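Local atomic coordinates of DegV family protein (Thermus thermophilus, PDB entry 2DT8), a protein that binds long-chain fatty acids such as palmitic acid and also carries a zinc ion, although its biological role is not firmly established. Residues T7-L13 with A118-G123; V26-L32 with F58-P64. All coordinates share one frame; numbering follows the deposited sequence.

Contact 1 of 2, residues T7-L13 with A118-G123; sequences TDSTSDL and ASLGVG
Asp12 and Ser119 share a side-chain hydrogen bond across this contact, and both sit in backbone conformations that L-residues seldom adopt, each with a positive phi. Ser119 OG donates to Asp12 OD2 over 2.7 Å, reaching that oxygen on its anti side and 19° out of the carboxylate plane. The serine hydroxyl gets there by standing anti to its own backbone nitrogen (chi1 -172°); although Ser119 is the residue just before helix 120-135, this hydroxyl makes no capping bond. Outside the pair, Asp12 OD2 also takes the backbone N-H of Gly261, and OD1 takes Trp40 NE1. With an alanine here, Ser119 OG, Trp40 NE1 and Gly261 N would probably all lose their acceptor in a buried setting.

Behind this bond the backbones come close. The carbonyl oxygens Ser11 O and Ser119 O, two acceptors, lie 3.2 Å apart, and Ser119 O is gripped by the amides of Val122 and Gly123 in the first turn of the helix. Gly123 presents bare backbone to the other segment: a side chain there would run into Ser11 O. Leu120 CD2 meets Leu13 CD2 at 3.9 Å, while Val122 CG1 touches both Ser11 CB and Thr7 OG1, whose hydroxyl is bonded to Leu86 O.

The 7-13 turn is braced internally, as Asp8 OD1 accepts from Thr10 N in an Asx turn and Ser11 OG bonds Asp8 O. This is the meeting of a strand's C-terminal loop with a helix N-terminus expected at the C-terminal edge of a parallel alpha/beta sheet.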
ATOM      1  N   THR A   7      -1.088  11.356   4.881  1.00  4.89           N
ATOM      2  CA  THR A   7      -0.552  10.037   4.608  1.00  3.47           C
ATOM      3  C   THR A   7       0.760  10.236   3.851  1.00  5.36           C
ATOM      4  O   THR A   7       1.214  11.375   3.700  1.00  7.65           O
ATOM      5  CB  THR A   7      -1.559   9.157   3.795  1.00  4.75           C
ATOM      6  OG1 THR A   7      -1.063   7.813   3.716  1.00  4.73           O
ATOM      7  CG2 THR A   7      -1.769   9.712   2.386  1.00  5.12           C
ATOM      8  N   ASP A   8       1.392   9.151   3.422  1.00  5.16           N
ATOM      9  CA  ASP A   8       2.632   9.266   2.656  1.00  5.01           C
ATOM     10  C   ASP A   8       2.355   8.804   1.227  1.00  6.32           C
ATOM     11  O   ASP A   8       1.306   8.207   0.951  1.00  6.30           O
ATOM     12  CB  ASP A   8       3.754   8.461   3.319  1.00  7.81           C
ATOM     13  CG  ASP A   8       3.450   6.991   3.387  1.00  8.77           C
ATOM     14  OD1 ASP A   8       3.529   6.335   2.332  1.00 10.94           O
ATOM     15  OD2 ASP A   8       3.121   6.484   4.486  1.00  7.73           O
ATOM     16  N   SER A   9       3.286   9.075   0.316  1.00  4.28           N
ATOM     17  CA  SER A   9       3.081   8.733  -1.085  1.00  5.14           C
ATOM     18  C   SER A   9       2.903   7.251  -1.383  1.00  5.84           C
ATOM     19  O   SER A   9       2.332   6.901  -2.421  1.00  5.57           O
ATOM     20  CB  SER A   9       4.221   9.304  -1.939  1.00  5.69           C
ATOM     21  OG  SER A   9       5.449   8.679  -1.653  1.00  5.16           O
ATOM     22  N   THR A  10       3.369   6.376  -0.497  1.00  4.38           N
ATOM     23  CA  THR A  10       3.216   4.952  -0.760  1.00  6.00           C
ATOM     24  C   THR A  10       1.780   4.463  -0.603  1.00  4.58           C
ATOM     25  O   THR A  10       1.506   3.290  -0.831  1.00  6.66           O
ATOM     26  CB  THR A  10       4.172   4.056   0.096  1.00  9.37           C
ATOM     27  OG1 THR A  10       3.754   4.048   1.466  1.00 10.73           O
ATOM     28  CG2 THR A  10       5.604   4.555  -0.009  1.00  8.36           C
ATOM     29  N   SER A  11       0.861   5.341  -0.204  1.00  4.77           N
ATOM     30  CA  SER A  11      -0.541   4.933  -0.098  1.00  4.63           C
ATOM     31  C   SER A  11      -1.111   4.779  -1.519  1.00  7.15           C
ATOM     32  O   SER A  11      -2.199   4.249  -1.710  1.00  6.12           O
ATOM     33  CB  SER A  11      -1.348   5.956   0.708  1.00  5.70           C
ATOM     34  OG  SER A  11      -1.192   7.273   0.216  1.00 10.68           O
ATOM     35  N   ASP A  12      -0.357   5.256  -2.511  1.00  5.28           N
ATOM     36  CA  ASP A  12      -0.711   5.104  -3.928  1.00  6.56           C
ATOM     37  C   ASP A  12      -2.148   5.464  -4.314  1.00  6.41           C
ATOM     38  O   ASP A  12      -2.785   4.771  -5.120  1.00  7.52           O
ATOM     39  CB  ASP A  12      -0.411   3.663  -4.380  1.00  4.38           C
ATOM     40  CG  ASP A  12       1.086   3.332  -4.383  1.00  5.64           C
ATOM     41  OD1 ASP A  12       1.905   4.279  -4.322  1.00  5.40           O
ATOM     42  OD2 ASP A  12       1.441   2.131  -4.456  1.00  4.32           O
ATOM     43  N   LEU A  13      -2.648   6.562  -3.765  1.00  5.28           N
ATOM     44  CA  LEU A  13      -4.005   7.016  -4.070  1.00  7.13           C
ATOM     45  C   LEU A  13      -4.034   7.847  -5.343  1.00 10.68           C
ATOM     46  O   LEU A  13      -3.156   8.674  -5.556  1.00 12.29           O
ATOM     47  CB  LEU A  13      -4.527   7.888  -2.933  1.00  9.03           C
ATOM     48  CG  LEU A  13      -4.953   7.153  -1.667  1.00 10.21           C
ATOM     49  CD1 LEU A  13      -5.103   8.135  -0.522  1.00 12.80           C
ATOM     50  CD2 LEU A  13      -6.258   6.420  -1.943  1.00 10.39           C
ATOM     51  N   ALA A 118       0.533  -1.601   2.841  1.00  5.09           N
ATOM     52  CA  ALA A 118       1.347  -0.900   1.855  1.00  5.14           C
ATOM     53  C   ALA A 118       0.494  -0.589   0.621  1.00  4.79           C
ATOM     54  O   ALA A 118      -0.534  -1.225   0.407  1.00  4.99           O
ATOM     55  CB  ALA A 118       2.551  -1.778   1.465  1.00  6.13           C
ATOM     56  N   SER A 119       0.934   0.372  -0.190  1.00  4.14           N
ATOM     57  CA  SER A 119       0.219   0.778  -1.406  1.00  4.31           C
ATOM     58  C   SER A 119      -1.252   1.077  -1.067  1.00  4.02           C
ATOM     59  O   SER A 119      -1.535   1.659  -0.013  1.00  3.82           O
ATOM     60  CB  SER A 119       0.348  -0.312  -2.483  1.00  4.50           C
ATOM     61  OG  SER A 119      -0.183   0.136  -3.716  1.00  5.20           O
ATOM     62  N   LEU A 120      -2.188   0.688  -1.934  1.00  4.91           N
ATOM     63  CA  LEU A 120      -3.606   0.950  -1.663  1.00  5.50           C
ATOM     64  C   LEU A 120      -4.146   0.273  -0.405  1.00  5.67           C
ATOM     65  O   LEU A 120      -5.289   0.515  -0.014  1.00  5.42           O
ATOM     66  CB  LEU A 120      -4.473   0.593  -2.874  1.00  7.84           C
ATOM     67  CG  LEU A 120      -4.525   1.710  -3.916  1.00  6.15           C
ATOM     68  CD1 LEU A 120      -5.406   1.271  -5.075  1.00 10.20           C
ATOM     69  CD2 LEU A 120      -5.069   2.983  -3.289  1.00  8.39           C
ATOM     70  N   GLY A 121      -3.340  -0.585   0.221  1.00  4.98           N
ATOM     71  CA  GLY A 121      -3.753  -1.185   1.482  1.00  6.31           C
ATOM     72  C   GLY A 121      -3.801  -0.054   2.502  1.00  5.88           C
ATOM     73  O   GLY A 121      -4.624  -0.042   3.423  1.00  6.89           O
ATOM     74  N   VAL A 122      -2.898   0.909   2.343  1.00  4.19           N
ATOM     75  CA  VAL A 122      -2.880   2.075   3.222  1.00  6.26           C
ATOM     76  C   VAL A 122      -3.933   3.043   2.680  1.00  4.48           C
ATOM     77  O   VAL A 122      -4.752   3.592   3.421  1.00  5.39           O
ATOM     78  CB  VAL A 122      -1.507   2.789   3.200  1.00  5.83           C
ATOM     79  CG1 VAL A 122      -1.543   3.998   4.129  1.00  7.59           C
ATOM     80  CG2 VAL A 122      -0.401   1.822   3.605  1.00  8.35           C
ATOM     81  N   GLY A 123      -3.922   3.229   1.364  1.00  6.02           N
ATOM     82  CA  GLY A 123      -4.868   4.132   0.734  1.00  6.75           C
ATOM     83  C   GLY A 123      -6.326   3.847   1.042  1.00  5.01           C
ATOM     84  O   GLY A 123      -7.097   4.791   1.274  1.00  5.03           O
TER

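Contact 2 of 2, residues V26-L32 with F58-P64; sequences VPLYVNL and FPTTSQP. With PLM (palmitic acid), chain C.
Asn31 reaches across from strand 29-32 to two hydroxyls of strand 60-62, and its side chain can be followed atom by atom. CB lies 3.2 Å from Thr60 OG1. CG, placed anti to the carbonyl carbon (chi1 -54°), swings the amide over the neighbouring strand. There ND2 spends both hydrogens: one goes to Thr60 OG1 at 3.1 Å, the other to Ser62 OG at the same 3.1 Å and almost straight, 178° at the hydrogen. Both oxygens lie close to the amide plane, which fixes the rotation of the group. OD1, at the other tip, accepts from a water that is also bonded to Ser62 OG.

Beneath the amide the backbones pair as antiparallel strands. Tyr29 and Ser62 exchange N-H and C=O in both directions, as do Asn31 and Thr60, the shortest link being Asn31 N to Thr60 O at 2.7 Å. Between them, Val30 faces Thr61 as a non-hydrogen-bonded pair on the opposite face. A second water joins Asn31 O and Phe58 O where the strands end.

Proline rings finish the packing. Pro64 is held between Val26 CG1, 3.6 Å from its CB, and Leu28, whose CG lies 3.7 Å from its CD; Leu32 CD1 lies alongside Pro59 CB.

On the Val30 face, Thr61 OG1 donates to palmitate O2 over 2.7 Å and is bonded to His267 NE2 as well. Leu28 CD2 touches C2, the first carbon of the lipid tail. The paired strands thus form one wall of the carboxylate end of a fatty-acid site, as in other lipid-binding DegV family proteins.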
ATOM      1  N   VAL A  26       2.794  13.259   2.109  1.00  6.58           N
ATOM      2  CA  VAL A  26       4.212  13.496   2.352  1.00  5.57           C
ATOM      3  C   VAL A  26       4.925  12.501   1.440  1.00  6.23           C
ATOM      4  O   VAL A  26       4.732  11.293   1.556  1.00  6.12           O
ATOM      5  CB  VAL A  26       4.565  13.213   3.822  1.00  7.64           C
ATOM      6  CG1 VAL A  26       6.053  13.403   4.041  1.00  9.00           C
ATOM      7  CG2 VAL A  26       3.747  14.140   4.744  1.00  9.92           C
ATOM      8  N   PRO A  27       5.760  12.994   0.515  1.00  5.26           N
ATOM      9  CA  PRO A  27       6.454  12.077  -0.392  1.00  6.78           C
ATOM     10  C   PRO A  27       7.635  11.287   0.133  1.00  5.05           C
ATOM     11  O   PRO A  27       8.344  11.731   1.036  1.00  6.17           O
ATOM     12  CB  PRO A  27       6.885  12.994  -1.534  1.00  7.48           C
ATOM     13  CG  PRO A  27       7.199  14.264  -0.827  1.00 11.25           C
ATOM     14  CD  PRO A  27       6.034  14.399   0.163  1.00  8.92           C
ATOM     15  N   LEU A  28       7.806  10.093  -0.431  1.00  5.69           N
ATOM     16  CA  LEU A  28       8.971   9.265  -0.166  1.00  3.46           C
ATOM     17  C   LEU A  28       9.793   9.424  -1.452  1.00  5.03           C
ATOM     18  O   LEU A  28       9.309  10.012  -2.443  1.00  5.28           O
ATOM     19  CB  LEU A  28       8.612   7.800   0.088  1.00  4.70           C
ATOM     20  CG  LEU A  28       8.391   7.524   1.585  1.00  4.40           C
ATOM     21  CD1 LEU A  28       6.984   7.948   2.003  1.00  4.38           C
ATOM     22  CD2 LEU A  28       8.627   6.053   1.894  1.00  3.84           C
ATOM     23  N   TYR A  29      11.017   8.909  -1.450  1.00  5.52           N
ATOM     24  CA  TYR A  29      11.910   9.081  -2.583  1.00  6.14           C
ATOM     25  C   TYR A  29      12.534   7.816  -3.105  1.00  5.76           C
ATOM     26  O   TYR A  29      12.723   6.846  -2.376  1.00  5.62           O
ATOM     27  CB  TYR A  29      13.043  10.038  -2.200  1.00  8.72           C
ATOM     28  CG  TYR A  29      12.569  11.278  -1.496  1.00 10.39           C
ATOM     29  CD1 TYR A  29      12.295  11.265  -0.128  1.00 12.70           C
ATOM     30  CD2 TYR A  29      12.348  12.450  -2.206  1.00 13.07           C
ATOM     31  CE1 TYR A  29      11.805  12.401   0.518  1.00 12.94           C
ATOM     32  CE2 TYR A  29      11.857  13.593  -1.570  1.00 14.10           C
ATOM     33  CZ  TYR A  29      11.590  13.556  -0.214  1.00 14.32           C
ATOM     34  OH  TYR A  29      11.111  14.679   0.413  1.00 18.06           O
ATOM     35  N   VAL A  30      12.872   7.867  -4.386  1.00  5.83           N
ATOM     36  CA  VAL A  30      13.536   6.783  -5.078  1.00  4.02           C
ATOM     37  C   VAL A  30      14.940   7.284  -5.421  1.00  5.57           C
ATOM     38  O   VAL A  30      15.104   8.376  -5.972  1.00  6.26           O
ATOM     39  CB  VAL A  30      12.808   6.422  -6.384  1.00  4.37           C
ATOM     40  CG1 VAL A  30      13.572   5.339  -7.114  1.00  8.12           C
ATOM     41  CG2 VAL A  30      11.395   5.959  -6.077  1.00  5.32           C
ATOM     42  N   ASN A  31      15.937   6.474  -5.079  1.00  5.42           N
ATOM     43  CA  ASN A  31      17.341   6.778  -5.354  1.00  6.67           C
ATOM     44  C   ASN A  31      17.725   5.904  -6.543  1.00  6.48           C
ATOM     45  O   ASN A  31      17.750   4.673  -6.437  1.00  7.89           O
ATOM     46  CB  ASN A  31      18.190   6.437  -4.126  1.00  7.42           C
ATOM     47  CG  ASN A  31      17.677   7.117  -2.875  1.00  9.63           C
ATOM     48  OD1 ASN A  31      17.479   8.334  -2.859  1.00 14.97           O
ATOM     49  ND2 ASN A  31      17.458   6.339  -1.818  1.00 10.24           N
ATOM     50  N   LEU A  32      18.008   6.558  -7.669  1.00  8.30           N
ATOM     51  CA  LEU A  32      18.347   5.872  -8.909  1.00 11.55           C
ATOM     52  C   LEU A  32      19.185   6.797  -9.793  1.00 16.39           C
ATOM     53  O   LEU A  32      19.064   8.015  -9.754  1.00 13.79           O
ATOM     54  CB  LEU A  32      17.053   5.497  -9.642  1.00 13.73           C
ATOM     55  CG  LEU A  32      17.162   4.647 -10.908  1.00 16.04           C
ATOM     56  CD1 LEU A  32      17.459   3.211 -10.520  1.00 16.54           C
ATOM     57  CD2 LEU A  32      15.862   4.726 -11.694  1.00 21.40           C
ATOM     58  N   PHE A  58      20.670  -1.113  -8.735  1.00 18.00           N
ATOM     59  CA  PHE A  58      19.331  -1.225  -8.190  1.00 17.01           C
ATOM     60  C   PHE A  58      18.863   0.064  -7.512  1.00 12.42           C
ATOM     61  O   PHE A  58      19.646   0.829  -6.964  1.00 14.72           O
ATOM     62  CB  PHE A  58      18.503  -2.446  -7.184  1.00 19.78           C
ATOM     63  CG  PHE A  58      18.172  -3.712  -7.896  1.00 18.73           C
ATOM     64  CD1 PHE A  58      18.906  -4.111  -9.001  1.00 14.56           C
ATOM     65  CD2 PHE A  58      17.163  -4.546  -7.423  1.00 13.88           C
ATOM     66  CE1 PHE A  58      18.634  -5.313  -9.636  1.00 17.56           C
ATOM     67  CE2 PHE A  58      16.887  -5.749  -8.051  1.00 18.44           C
ATOM     68  CZ  PHE A  58      17.633  -6.139  -9.160  1.00 18.49           C
ATOM     69  N   PRO A  59      17.542   0.275  -7.639  1.00 10.26           N
ATOM     70  CA  PRO A  59      16.979   1.438  -6.981  1.00  9.79           C
ATOM     71  C   PRO A  59      16.886   1.182  -5.475  1.00  8.52           C
ATOM     72  O   PRO A  59      16.806   0.049  -5.016  1.00 10.02           O
ATOM     73  CB  PRO A  59      15.494   1.704  -7.456  1.00  9.82           C
ATOM     74  CG  PRO A  59      15.028   0.284  -7.666  1.00 12.75           C
ATOM     75  CD  PRO A  59      16.217  -0.328  -8.343  1.00 10.58           C
ATOM     76  N   THR A  60      16.946   2.308  -4.745  1.00  8.33           N
ATOM     77  CA  THR A  60      16.819   2.184  -3.306  1.00  6.58           C
ATOM     78  C   THR A  60      15.767   3.265  -3.047  1.00  4.99           C
ATOM     79  O   THR A  60      15.427   4.058  -3.916  1.00  5.06           O
ATOM     80  CB  THR A  60      18.055   2.336  -2.368  1.00  6.96           C
ATOM     81  OG1 THR A  60      18.644   3.618  -2.593  1.00  9.13           O
ATOM     82  CG2 THR A  60      19.082   1.254  -2.719  1.00  9.21           C
ATOM     83  N   THR A  61      15.312   3.263  -1.782  1.00  4.93           N
ATOM     84  CA  THR A  61      14.275   4.218  -1.439  1.00  4.64           C
ATOM     85  C   THR A  61      14.549   4.896  -0.068  1.00  6.16           C
ATOM     86  O   THR A  61      15.367   4.379   0.695  1.00  7.77           O
ATOM     87  CB  THR A  61      12.814   3.619  -1.376  1.00  5.06           C
ATOM     88  OG1 THR A  61      12.769   2.566  -0.407  1.00  6.34           O
ATOM     89  CG2 THR A  61      12.459   3.025  -2.730  1.00  5.92           C
ATOM     90  N   SER A  62      13.908   6.028   0.208  1.00  6.31           N
ATOM     91  CA  SER A  62      14.119   6.743   1.454  1.00  6.27           C
ATOM     92  C   SER A  62      12.795   7.267   2.016  1.00  6.70           C
ATOM     93  O   SER A  62      11.932   7.747   1.294  1.00  6.53           O
ATOM     94  CB  SER A  62      15.037   7.946   1.231  1.00  9.17           C
ATOM     95  OG  SER A  62      16.330   7.528   0.827  1.00 14.11           O
ATOM     96  N   GLN A  63      12.726   7.193   3.355  1.00  6.23           N
ATOM     97  CA  GLN A  63      11.489   7.604   3.990  1.00  6.18           C
ATOM     98  C   GLN A  63      11.654   9.117   4.203  1.00  5.45           C
ATOM     99  O   GLN A  63      12.744   9.659   4.077  1.00  6.43           O
ATOM    100  CB  GLN A  63      11.355   6.940   5.388  1.00  6.46           C
ATOM    101  CG  GLN A  63      12.311   7.505   6.448  1.00  7.72           C
ATOM    102  CD  GLN A  63      13.638   6.795   6.471  1.00 12.56           C
ATOM    103  OE1 GLN A  63      14.139   6.358   5.439  1.00 13.59           O
ATOM    104  NE2 GLN A  63      14.224   6.679   7.660  1.00 16.60           N
ATOM    105  N   PRO A  64      10.509   9.749   4.519  1.00  4.52           N
ATOM    106  CA  PRO A  64      10.567  11.183   4.727  1.00  4.99           C
ATOM    107  C   PRO A  64      11.270  11.563   6.063  1.00  6.13           C
ATOM    108  O   PRO A  64      11.334  10.695   6.942  1.00  6.80           O
ATOM    109  CB  PRO A  64       9.075  11.697   4.863  1.00  4.31           C
ATOM    110  CG  PRO A  64       8.298  10.523   4.317  1.00  5.62           C
ATOM    111  CD  PRO A  64       9.118   9.316   4.718  1.00  4.89           C
TER
HETATM  112  C1  PLM C 701      11.403   3.375   2.544  1.00  8.51           C
HETATM  113  O1  PLM C 701      11.241   3.580   3.853  1.00  9.55           O
HETATM  114  O2  PLM C 701      12.479   3.597   2.032  1.00  8.95           O
HETATM  115  C2  PLM C 701      10.244   2.865   1.713  1.00  9.45           C
HETATM  116  C3  PLM C 701      10.185   1.337   1.824  1.00  8.22           C
HETATM  117  C4  PLM C 701       9.053   0.786   0.954  1.00  7.58           C
HETATM  118  C5  PLM C 701       8.993  -0.732   1.119  1.00  7.98           C
HETATM  119  C6  PLM C 701       7.811  -1.303   0.337  1.00  7.17           C
HETATM  120  C7  PLM C 701       7.807  -2.811   0.490  1.00  7.63           C
HETATM  121  C8  PLM C 701       6.540  -3.385  -0.099  1.00 13.36           C
HETATM  122  C9  PLM C 701       6.417  -4.834   0.366  1.00 15.61           C
HETATM  123  CA  PLM C 701       5.564  -5.616  -0.613  1.00 21.35           C
HETATM  124  CB  PLM C 701       4.109  -5.416  -0.230  1.00 17.45           C
HETATM  125  CC  PLM C 701       3.435  -4.561  -1.288  1.00 18.93           C
HETATM  126  CD  PLM C 701       2.229  -5.308  -1.828  1.00 18.40           C
HETATM  127  CE  PLM C 701       1.659  -4.534  -3.014  1.00 18.02           C
HETATM  128  CF  PLM C 701       0.507  -5.328  -3.646  1.00 20.33           C
HETATM  129  CG  PLM C 701      -0.760  -5.153  -2.807  1.00 21.36           C
HETATM  130  O   HOH W   1      17.272   9.772  -0.453  1.00 15.50           O
HETATM  131  O   HOH W   2      20.274   3.442  -6.830  1.00 19.01           O

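Overall arrangement
Contacts 1 and 2 sit side by side on one sheet, their centres about 14 Å apart, and contact 2 is nested within the chain loop that contact 1 closes. Strands 3-8 and 24-32 are parallel neighbours: Thr7 O and Val26 N lie 2.9 Å apart, as do Ser9 N and Val26 O, both probable hydrogen bonds, and Asp8 CB packs on Leu28 CD1 at 3.5 Å. The palmitic acid spans the two regions. Its carboxylate is held at contact 2, with Ser93 OG as a further partner, while the side chain of Ala118 in contact 1 touches the lipid. The zinc ion, bound by Glu67 and Glu105, is about 13 Å from the Pro64 side chain.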